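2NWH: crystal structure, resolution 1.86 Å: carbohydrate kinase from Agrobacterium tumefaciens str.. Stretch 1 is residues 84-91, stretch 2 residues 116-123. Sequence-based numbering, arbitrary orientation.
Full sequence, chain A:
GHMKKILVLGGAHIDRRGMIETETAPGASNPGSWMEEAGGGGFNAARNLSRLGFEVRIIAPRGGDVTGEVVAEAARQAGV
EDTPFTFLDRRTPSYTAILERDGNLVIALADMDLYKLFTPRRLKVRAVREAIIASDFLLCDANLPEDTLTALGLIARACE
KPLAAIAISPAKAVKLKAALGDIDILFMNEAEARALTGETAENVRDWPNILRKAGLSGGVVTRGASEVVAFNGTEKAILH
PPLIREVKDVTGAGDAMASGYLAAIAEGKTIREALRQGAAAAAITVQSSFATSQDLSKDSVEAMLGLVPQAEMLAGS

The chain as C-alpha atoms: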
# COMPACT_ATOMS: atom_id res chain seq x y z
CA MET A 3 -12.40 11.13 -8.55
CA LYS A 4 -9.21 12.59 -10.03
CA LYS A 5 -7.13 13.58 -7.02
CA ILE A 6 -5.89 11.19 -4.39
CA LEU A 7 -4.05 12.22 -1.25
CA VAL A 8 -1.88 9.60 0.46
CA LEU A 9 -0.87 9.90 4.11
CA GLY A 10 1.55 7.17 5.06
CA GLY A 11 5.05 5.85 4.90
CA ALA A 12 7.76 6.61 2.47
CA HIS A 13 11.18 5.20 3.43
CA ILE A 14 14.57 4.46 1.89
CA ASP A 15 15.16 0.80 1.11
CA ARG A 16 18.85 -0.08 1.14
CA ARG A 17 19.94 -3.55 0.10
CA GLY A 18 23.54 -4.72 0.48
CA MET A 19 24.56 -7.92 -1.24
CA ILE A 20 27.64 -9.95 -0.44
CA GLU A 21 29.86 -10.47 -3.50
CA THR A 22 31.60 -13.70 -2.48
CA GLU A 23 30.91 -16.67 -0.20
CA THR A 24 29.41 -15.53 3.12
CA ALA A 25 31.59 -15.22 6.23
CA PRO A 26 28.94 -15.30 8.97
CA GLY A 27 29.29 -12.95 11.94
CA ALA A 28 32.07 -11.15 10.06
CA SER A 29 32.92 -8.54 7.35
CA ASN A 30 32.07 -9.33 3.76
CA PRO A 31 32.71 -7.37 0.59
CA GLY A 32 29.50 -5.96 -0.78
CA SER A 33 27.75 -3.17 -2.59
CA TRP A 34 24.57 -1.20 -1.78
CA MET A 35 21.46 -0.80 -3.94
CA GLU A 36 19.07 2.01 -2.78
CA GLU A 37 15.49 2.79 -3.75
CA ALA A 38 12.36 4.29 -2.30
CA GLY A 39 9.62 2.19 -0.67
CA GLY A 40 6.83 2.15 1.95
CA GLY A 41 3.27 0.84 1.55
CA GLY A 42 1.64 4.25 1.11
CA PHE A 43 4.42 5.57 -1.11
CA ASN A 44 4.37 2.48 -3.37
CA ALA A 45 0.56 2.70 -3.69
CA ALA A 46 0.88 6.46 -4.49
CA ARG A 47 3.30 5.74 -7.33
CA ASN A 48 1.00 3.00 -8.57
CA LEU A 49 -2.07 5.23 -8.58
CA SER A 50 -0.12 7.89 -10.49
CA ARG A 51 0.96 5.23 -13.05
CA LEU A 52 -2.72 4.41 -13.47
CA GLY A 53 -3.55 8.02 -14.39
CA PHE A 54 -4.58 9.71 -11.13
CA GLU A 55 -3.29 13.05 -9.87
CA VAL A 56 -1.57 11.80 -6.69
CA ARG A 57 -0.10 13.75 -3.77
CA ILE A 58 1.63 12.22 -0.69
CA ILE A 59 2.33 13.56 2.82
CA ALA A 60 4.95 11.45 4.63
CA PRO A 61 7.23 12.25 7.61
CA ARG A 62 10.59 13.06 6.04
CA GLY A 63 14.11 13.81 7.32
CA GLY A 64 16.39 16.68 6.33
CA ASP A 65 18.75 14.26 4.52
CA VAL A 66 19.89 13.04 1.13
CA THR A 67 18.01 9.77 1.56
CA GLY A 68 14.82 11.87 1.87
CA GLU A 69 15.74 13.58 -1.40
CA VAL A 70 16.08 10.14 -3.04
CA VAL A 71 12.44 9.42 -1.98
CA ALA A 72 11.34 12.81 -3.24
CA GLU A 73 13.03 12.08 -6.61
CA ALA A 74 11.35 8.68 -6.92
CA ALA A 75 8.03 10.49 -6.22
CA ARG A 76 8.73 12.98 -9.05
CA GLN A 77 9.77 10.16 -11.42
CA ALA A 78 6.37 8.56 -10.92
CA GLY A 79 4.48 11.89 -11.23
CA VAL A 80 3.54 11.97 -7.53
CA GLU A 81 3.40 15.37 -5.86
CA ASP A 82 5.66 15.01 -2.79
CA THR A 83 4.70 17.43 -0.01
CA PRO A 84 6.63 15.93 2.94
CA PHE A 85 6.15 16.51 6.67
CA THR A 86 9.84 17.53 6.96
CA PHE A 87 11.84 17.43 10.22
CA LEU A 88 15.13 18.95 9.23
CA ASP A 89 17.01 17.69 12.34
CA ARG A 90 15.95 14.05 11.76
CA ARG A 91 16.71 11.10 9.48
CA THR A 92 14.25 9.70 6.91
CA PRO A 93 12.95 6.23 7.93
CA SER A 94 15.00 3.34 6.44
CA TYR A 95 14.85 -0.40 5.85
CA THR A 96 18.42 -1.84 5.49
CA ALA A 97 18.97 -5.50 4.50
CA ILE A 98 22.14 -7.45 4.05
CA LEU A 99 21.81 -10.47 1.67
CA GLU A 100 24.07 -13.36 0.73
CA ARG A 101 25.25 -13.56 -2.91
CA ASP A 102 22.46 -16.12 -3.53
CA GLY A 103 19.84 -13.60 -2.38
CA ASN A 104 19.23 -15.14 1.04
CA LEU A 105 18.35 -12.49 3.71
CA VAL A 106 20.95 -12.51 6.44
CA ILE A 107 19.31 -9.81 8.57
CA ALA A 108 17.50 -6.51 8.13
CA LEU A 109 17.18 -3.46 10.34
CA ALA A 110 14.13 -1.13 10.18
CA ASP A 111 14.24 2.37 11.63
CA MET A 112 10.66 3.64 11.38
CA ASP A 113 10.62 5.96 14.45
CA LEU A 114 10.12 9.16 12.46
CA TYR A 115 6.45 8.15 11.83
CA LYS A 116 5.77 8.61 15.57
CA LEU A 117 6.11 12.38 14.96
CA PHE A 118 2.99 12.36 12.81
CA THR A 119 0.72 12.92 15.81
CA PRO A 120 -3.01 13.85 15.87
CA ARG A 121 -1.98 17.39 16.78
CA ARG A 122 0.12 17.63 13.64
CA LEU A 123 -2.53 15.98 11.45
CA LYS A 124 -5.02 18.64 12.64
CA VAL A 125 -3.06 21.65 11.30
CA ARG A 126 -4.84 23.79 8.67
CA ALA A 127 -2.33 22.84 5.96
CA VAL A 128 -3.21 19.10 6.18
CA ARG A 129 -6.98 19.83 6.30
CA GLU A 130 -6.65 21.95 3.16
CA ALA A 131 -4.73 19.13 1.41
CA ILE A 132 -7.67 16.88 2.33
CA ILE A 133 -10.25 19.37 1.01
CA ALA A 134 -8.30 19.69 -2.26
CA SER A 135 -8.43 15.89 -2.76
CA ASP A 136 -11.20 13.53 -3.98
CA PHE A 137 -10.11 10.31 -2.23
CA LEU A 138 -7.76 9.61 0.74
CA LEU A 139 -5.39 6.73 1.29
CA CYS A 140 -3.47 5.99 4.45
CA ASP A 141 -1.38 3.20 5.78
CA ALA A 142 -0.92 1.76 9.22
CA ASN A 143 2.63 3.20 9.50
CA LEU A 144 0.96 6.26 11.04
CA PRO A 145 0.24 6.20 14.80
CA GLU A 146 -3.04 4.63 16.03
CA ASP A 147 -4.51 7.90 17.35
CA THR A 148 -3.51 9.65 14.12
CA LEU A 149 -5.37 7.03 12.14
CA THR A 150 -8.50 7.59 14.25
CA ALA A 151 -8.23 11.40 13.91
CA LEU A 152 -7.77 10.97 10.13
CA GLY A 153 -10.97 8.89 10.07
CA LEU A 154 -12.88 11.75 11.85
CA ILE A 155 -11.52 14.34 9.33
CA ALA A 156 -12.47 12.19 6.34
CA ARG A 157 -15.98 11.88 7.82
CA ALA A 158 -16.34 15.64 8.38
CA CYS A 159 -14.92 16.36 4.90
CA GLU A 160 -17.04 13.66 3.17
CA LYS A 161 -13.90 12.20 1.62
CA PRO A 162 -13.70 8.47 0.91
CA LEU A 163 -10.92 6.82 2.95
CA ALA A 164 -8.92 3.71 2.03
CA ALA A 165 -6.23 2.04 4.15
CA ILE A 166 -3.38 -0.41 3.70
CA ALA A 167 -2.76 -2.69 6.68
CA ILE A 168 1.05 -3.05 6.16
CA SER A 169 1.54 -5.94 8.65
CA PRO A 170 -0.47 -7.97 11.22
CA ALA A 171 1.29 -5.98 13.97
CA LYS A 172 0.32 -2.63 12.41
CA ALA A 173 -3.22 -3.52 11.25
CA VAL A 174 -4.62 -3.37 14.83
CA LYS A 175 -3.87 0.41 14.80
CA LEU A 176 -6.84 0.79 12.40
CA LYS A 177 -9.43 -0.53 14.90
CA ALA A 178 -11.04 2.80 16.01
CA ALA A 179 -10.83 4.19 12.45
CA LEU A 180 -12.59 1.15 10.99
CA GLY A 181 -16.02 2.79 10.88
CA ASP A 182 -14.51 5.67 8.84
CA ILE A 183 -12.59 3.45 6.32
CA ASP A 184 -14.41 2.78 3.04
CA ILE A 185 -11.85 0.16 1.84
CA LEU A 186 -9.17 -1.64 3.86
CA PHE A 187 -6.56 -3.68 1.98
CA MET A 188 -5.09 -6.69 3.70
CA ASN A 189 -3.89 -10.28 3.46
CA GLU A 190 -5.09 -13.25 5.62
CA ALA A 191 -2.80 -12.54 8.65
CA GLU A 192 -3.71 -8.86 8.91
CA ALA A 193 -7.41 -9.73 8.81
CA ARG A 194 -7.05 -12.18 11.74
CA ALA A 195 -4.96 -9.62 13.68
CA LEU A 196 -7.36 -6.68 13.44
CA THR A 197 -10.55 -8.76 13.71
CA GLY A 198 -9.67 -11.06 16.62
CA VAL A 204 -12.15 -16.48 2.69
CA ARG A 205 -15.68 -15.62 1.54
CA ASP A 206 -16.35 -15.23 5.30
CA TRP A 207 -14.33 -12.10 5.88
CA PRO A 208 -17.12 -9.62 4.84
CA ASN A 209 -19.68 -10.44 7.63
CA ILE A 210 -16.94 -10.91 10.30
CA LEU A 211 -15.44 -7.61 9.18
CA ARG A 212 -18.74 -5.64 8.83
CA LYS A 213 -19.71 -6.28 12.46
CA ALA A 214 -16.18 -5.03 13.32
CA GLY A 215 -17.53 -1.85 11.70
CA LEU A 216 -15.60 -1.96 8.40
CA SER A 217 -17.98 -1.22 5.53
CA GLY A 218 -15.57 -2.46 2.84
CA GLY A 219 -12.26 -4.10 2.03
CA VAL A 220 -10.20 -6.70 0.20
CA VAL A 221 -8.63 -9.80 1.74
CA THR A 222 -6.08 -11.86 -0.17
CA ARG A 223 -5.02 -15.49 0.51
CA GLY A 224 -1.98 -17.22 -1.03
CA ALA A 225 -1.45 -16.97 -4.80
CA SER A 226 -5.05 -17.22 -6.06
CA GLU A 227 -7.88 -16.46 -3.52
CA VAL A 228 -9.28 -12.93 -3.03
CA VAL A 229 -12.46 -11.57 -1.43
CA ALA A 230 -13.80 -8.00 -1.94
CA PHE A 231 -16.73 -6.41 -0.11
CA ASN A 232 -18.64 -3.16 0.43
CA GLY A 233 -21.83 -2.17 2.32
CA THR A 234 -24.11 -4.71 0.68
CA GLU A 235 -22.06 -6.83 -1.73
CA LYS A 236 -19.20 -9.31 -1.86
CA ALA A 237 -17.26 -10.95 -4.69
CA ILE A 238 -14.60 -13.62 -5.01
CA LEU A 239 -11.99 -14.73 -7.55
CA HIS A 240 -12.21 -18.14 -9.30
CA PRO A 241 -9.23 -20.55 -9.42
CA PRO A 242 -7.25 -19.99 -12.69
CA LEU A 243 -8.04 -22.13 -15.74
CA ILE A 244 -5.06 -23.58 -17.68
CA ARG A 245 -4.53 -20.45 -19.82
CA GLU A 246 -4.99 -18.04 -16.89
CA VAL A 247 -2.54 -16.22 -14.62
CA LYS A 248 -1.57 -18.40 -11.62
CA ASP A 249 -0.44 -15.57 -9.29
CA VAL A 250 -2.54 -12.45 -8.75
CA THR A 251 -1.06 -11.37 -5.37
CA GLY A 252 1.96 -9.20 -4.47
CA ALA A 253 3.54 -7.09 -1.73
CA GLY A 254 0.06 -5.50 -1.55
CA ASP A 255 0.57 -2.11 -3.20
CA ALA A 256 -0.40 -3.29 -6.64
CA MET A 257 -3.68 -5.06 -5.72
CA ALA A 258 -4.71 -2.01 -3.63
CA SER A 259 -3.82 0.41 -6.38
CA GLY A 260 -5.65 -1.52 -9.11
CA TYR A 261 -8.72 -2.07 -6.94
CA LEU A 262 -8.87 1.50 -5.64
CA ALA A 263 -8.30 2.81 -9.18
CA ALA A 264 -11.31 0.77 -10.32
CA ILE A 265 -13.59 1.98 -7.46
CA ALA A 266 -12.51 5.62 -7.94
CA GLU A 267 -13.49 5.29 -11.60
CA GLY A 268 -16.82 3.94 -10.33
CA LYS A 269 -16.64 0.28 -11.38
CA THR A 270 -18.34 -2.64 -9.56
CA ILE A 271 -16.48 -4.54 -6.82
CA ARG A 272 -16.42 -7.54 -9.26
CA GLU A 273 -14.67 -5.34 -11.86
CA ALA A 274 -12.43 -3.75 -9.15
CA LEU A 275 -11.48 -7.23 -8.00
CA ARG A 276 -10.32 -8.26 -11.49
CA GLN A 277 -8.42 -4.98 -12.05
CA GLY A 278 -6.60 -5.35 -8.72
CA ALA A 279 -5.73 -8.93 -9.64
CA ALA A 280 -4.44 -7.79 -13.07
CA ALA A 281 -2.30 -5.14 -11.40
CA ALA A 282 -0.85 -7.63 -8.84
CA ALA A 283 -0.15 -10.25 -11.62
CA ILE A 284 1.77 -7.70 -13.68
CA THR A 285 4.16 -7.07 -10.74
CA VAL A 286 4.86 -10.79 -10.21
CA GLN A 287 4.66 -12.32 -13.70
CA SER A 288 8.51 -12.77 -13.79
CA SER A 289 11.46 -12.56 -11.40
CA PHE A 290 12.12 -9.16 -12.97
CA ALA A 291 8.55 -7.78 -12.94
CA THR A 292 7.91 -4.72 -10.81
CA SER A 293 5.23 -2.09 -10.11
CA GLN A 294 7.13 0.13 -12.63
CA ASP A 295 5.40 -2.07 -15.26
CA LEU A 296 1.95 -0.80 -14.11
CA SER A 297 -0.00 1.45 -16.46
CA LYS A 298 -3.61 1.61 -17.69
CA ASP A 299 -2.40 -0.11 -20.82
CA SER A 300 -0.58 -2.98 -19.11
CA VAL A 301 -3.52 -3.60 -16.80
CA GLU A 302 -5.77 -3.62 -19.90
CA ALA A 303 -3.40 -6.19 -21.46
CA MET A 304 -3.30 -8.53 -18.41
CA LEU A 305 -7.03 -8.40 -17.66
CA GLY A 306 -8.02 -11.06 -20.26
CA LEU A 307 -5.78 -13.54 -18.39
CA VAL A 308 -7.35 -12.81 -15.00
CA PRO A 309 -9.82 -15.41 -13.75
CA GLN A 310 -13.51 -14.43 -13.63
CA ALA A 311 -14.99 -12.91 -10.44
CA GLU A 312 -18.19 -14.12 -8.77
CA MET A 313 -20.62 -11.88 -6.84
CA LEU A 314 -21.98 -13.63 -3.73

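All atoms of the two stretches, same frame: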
# COMPACT_ATOMS: atom_id res chain seq x y z
N PRO A 84 6.26 16.68 1.74
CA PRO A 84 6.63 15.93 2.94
C PRO A 84 6.39 16.69 4.23
O PRO A 84 6.41 17.95 4.26
CB PRO A 84 8.13 15.66 2.73
CG PRO A 84 8.59 16.89 1.95
CD PRO A 84 7.45 17.17 1.00
N PHE A 85 6.16 15.93 5.30
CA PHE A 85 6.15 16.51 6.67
C PHE A 85 7.60 16.48 7.16
O PHE A 85 8.04 15.55 7.83
CB PHE A 85 5.20 15.73 7.61
CG PHE A 85 4.53 16.62 8.68
CD1 PHE A 85 3.15 16.53 8.90
CD2 PHE A 85 5.28 17.53 9.42
CE1 PHE A 85 2.50 17.35 9.86
CE2 PHE A 85 4.66 18.34 10.40
CZ PHE A 85 3.26 18.26 10.62
N THR A 86 8.36 17.51 6.79
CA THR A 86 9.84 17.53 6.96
C THR A 86 10.27 17.92 8.36
O THR A 86 9.77 18.94 8.91
CB THR A 86 10.49 18.55 5.96
OG1 THR A 86 10.14 18.15 4.63
CG2 THR A 86 12.02 18.59 6.07
N PHE A 87 11.19 17.12 8.93
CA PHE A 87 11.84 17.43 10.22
C PHE A 87 13.33 17.49 9.99
O PHE A 87 14.00 16.47 9.89
CB PHE A 87 11.50 16.41 11.30
CG PHE A 87 10.05 16.30 11.54
CD1 PHE A 87 9.41 17.22 12.39
CD2 PHE A 87 9.30 15.33 10.87
CE1 PHE A 87 8.01 17.17 12.60
CE2 PHE A 87 7.88 15.24 11.09
CZ PHE A 87 7.26 16.18 11.94
N LEU A 88 13.81 18.72 9.81
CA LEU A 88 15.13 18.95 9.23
C LEU A 88 16.26 18.36 10.07
O LEU A 88 17.28 17.87 9.51
CB LEU A 88 15.36 20.45 9.00
CG LEU A 88 14.61 20.99 7.77
CD1 LEU A 88 14.89 22.53 7.70
CD2 LEU A 88 15.09 20.29 6.46
N ASP A 89 16.05 18.32 11.39
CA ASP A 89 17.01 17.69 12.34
C ASP A 89 17.03 16.15 12.33
O ASP A 89 17.88 15.54 12.98
CB ASP A 89 16.70 18.16 13.77
CG ASP A 89 15.27 17.86 14.21
OD1 ASP A 89 14.32 18.24 13.47
OD2 ASP A 89 15.08 17.26 15.31
N ARG A 90 16.10 15.51 11.63
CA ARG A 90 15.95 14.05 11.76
C ARG A 90 16.30 13.30 10.49
O ARG A 90 16.51 13.91 9.42
CB ARG A 90 14.53 13.67 12.18
CG ARG A 90 14.02 14.27 13.55
CD ARG A 90 14.57 13.49 14.76
NE ARG A 90 14.35 12.04 14.57
CZ ARG A 90 13.37 11.34 15.17
NH1 ARG A 90 12.57 11.96 16.05
NH2 ARG A 90 13.22 10.04 14.94
N ARG A 91 16.41 11.98 10.63
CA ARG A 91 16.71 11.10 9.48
C ARG A 91 15.42 10.50 8.92
O ARG A 91 14.53 10.14 9.68
CB ARG A 91 17.63 9.96 9.91
CG ARG A 91 19.05 10.40 10.23
CD ARG A 91 19.79 10.91 8.98
NE ARG A 91 19.89 9.86 7.95
CZ ARG A 91 20.56 9.95 6.81
NH1 ARG A 91 21.23 11.06 6.52
NH2 ARG A 91 20.56 8.94 5.96
N LYS A 116 6.35 8.25 14.26
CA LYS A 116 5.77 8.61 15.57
C LYS A 116 5.58 10.11 15.73
O LYS A 116 4.79 10.52 16.58
CB LYS A 116 6.64 8.11 16.74
CG LYS A 116 6.94 6.61 16.63
CD LYS A 116 7.67 6.10 17.84
CE LYS A 116 7.56 4.60 17.87
NZ LYS A 116 8.63 4.03 17.02
N LEU A 117 6.27 10.91 14.92
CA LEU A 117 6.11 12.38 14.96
C LEU A 117 4.84 12.85 14.27
O LEU A 117 4.43 14.00 14.46
CB LEU A 117 7.31 13.09 14.33
CG LEU A 117 8.66 12.90 15.04
CD1 LEU A 117 9.72 13.80 14.38
CD2 LEU A 117 8.63 13.14 16.53
N PHE A 118 4.22 11.97 13.49
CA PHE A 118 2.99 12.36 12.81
C PHE A 118 1.82 12.13 13.79
O PHE A 118 1.11 11.15 13.72
CB PHE A 118 2.82 11.58 11.49
CG PHE A 118 1.95 12.30 10.47
CD1 PHE A 118 2.00 11.94 9.12
CD2 PHE A 118 1.15 13.40 10.85
CE1 PHE A 118 1.19 12.57 8.16
CE2 PHE A 118 0.34 14.06 9.92
CZ PHE A 118 0.37 13.65 8.58
N THR A 119 1.67 13.07 14.71
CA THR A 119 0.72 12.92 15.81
C THR A 119 -0.64 13.52 15.43
O THR A 119 -0.76 14.20 14.39
CB THR A 119 1.20 13.70 17.02
OG1 THR A 119 1.30 15.05 16.61
CG2 THR A 119 2.59 13.14 17.52
N PRO A 120 -1.71 13.21 16.21
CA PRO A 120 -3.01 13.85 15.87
C PRO A 120 -2.94 15.36 15.83
O PRO A 120 -3.54 15.99 14.96
CB PRO A 120 -3.93 13.36 16.97
CG PRO A 120 -3.38 12.02 17.33
CD PRO A 120 -1.86 12.29 17.36
N ARG A 121 -2.18 15.95 16.75
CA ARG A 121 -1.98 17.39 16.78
C ARG A 121 -1.45 17.90 15.46
O ARG A 121 -1.95 18.88 14.92
CB ARG A 121 -1.01 17.69 17.92
CG ARG A 121 -0.56 19.10 18.07
CD ARG A 121 -0.02 19.27 19.49
NE ARG A 121 -0.01 20.68 19.81
CZ ARG A 121 0.12 21.20 21.02
NH1 ARG A 121 0.11 22.52 21.16
NH2 ARG A 121 0.25 20.42 22.08
N ARG A 122 -0.45 17.22 14.91
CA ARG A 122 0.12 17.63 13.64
C ARG A 122 -0.83 17.38 12.47
O ARG A 122 -0.82 18.15 11.51
CB ARG A 122 1.49 16.98 13.43
CG ARG A 122 2.58 17.53 14.39
CD ARG A 122 3.98 17.14 14.01
NE ARG A 122 4.92 17.79 14.92
CZ ARG A 122 5.66 17.21 15.88
NH1 ARG A 122 5.66 15.90 16.10
NH2 ARG A 122 6.44 17.98 16.62
N LEU A 123 -1.61 16.30 12.53
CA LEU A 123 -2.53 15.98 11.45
C LEU A 123 -3.59 17.09 11.37
O LEU A 123 -4.09 17.39 10.29
CB LEU A 123 -3.26 14.66 11.74
CG LEU A 123 -4.19 14.18 10.60
CD1 LEU A 123 -3.42 13.55 9.38
CD2 LEU A 123 -5.15 13.16 11.16

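Contacts between a short strand and a distant turn are often built from side chains alone, and this pair of segments in a carbohydrate kinase illustrates how. A short strand starts at Phe85, and the chain then bends in a type I beta turn from Phe87 to Arg90, closed by the bond from Arg90 N to Phe87 O at 2.9 Å. The second stretch leads into a helix that begins at Pro120. Thr119 occupies the N-cap position: its OG1 accepts from Arg122 N at 3.3 Å, while its carbonyl O receives Leu123 N at 2.9 Å. The two backbones keep well apart, with Phe85 CA and Phe118 CA separated by 8.1 Å and Phe87 CA and Leu117 CA by 9.0 Å. No hydrogen bond crosses this gap; side-chain packing bridges it.

Along this extended segment, alternation selects which of them do so. Phe85 and Phe87 direct their CA-to-CB bonds toward the second stretch, whereas Thr86, between them, is out of reach. Each phenylalanine then meets its partners in a different way. Phe85 presents its ring edge to the face of Phe118, with centroids 5.2 Å apart and planes inclined at 63°; the closest atoms, Phe85 CD1 and Phe118 CE2, lie 3.9 Å apart. This arrangement brings the slightly positive C-H rim of one ring to the electron-rich face of the other. The CA-to-CB bond of Phe118 points sideways relative to the first stretch, but the end of its side chain comes nearer. Phe85 also packs its CZ 3.6 Å from Arg122 CB, on the aliphatic part of that side chain.

Phe87 instead receives a methyl group. Leu117 CD1 sits 3.8 Å from Phe87 CG and lies almost directly above the ring centre, only 9° off the normal, a clear CH-pi geometry. The same methyl carbon is 3.8 Å from Arg90 NH1, so one leucine branch touches both ends of the beta turn.

Arg122 links the two aromatic sites. Beyond its contact with Phe85, its guanidinium turns a face to Phe87 CE1, which lies 3.9 Å from Arg122 NE; seen from Phe87, that nitrogen is at the ring edge, so this is not a face-to-face stack. The group is also anchored within its own stretch, where Arg122 NH1 donates to Leu117 O at 2.8 Å with a nearly straight angle of 166°. The general lesson is that a polar side chain can be held by a hydrogen bond within its own stretch while its carbon atoms and planar surface contribute to packing across a contact.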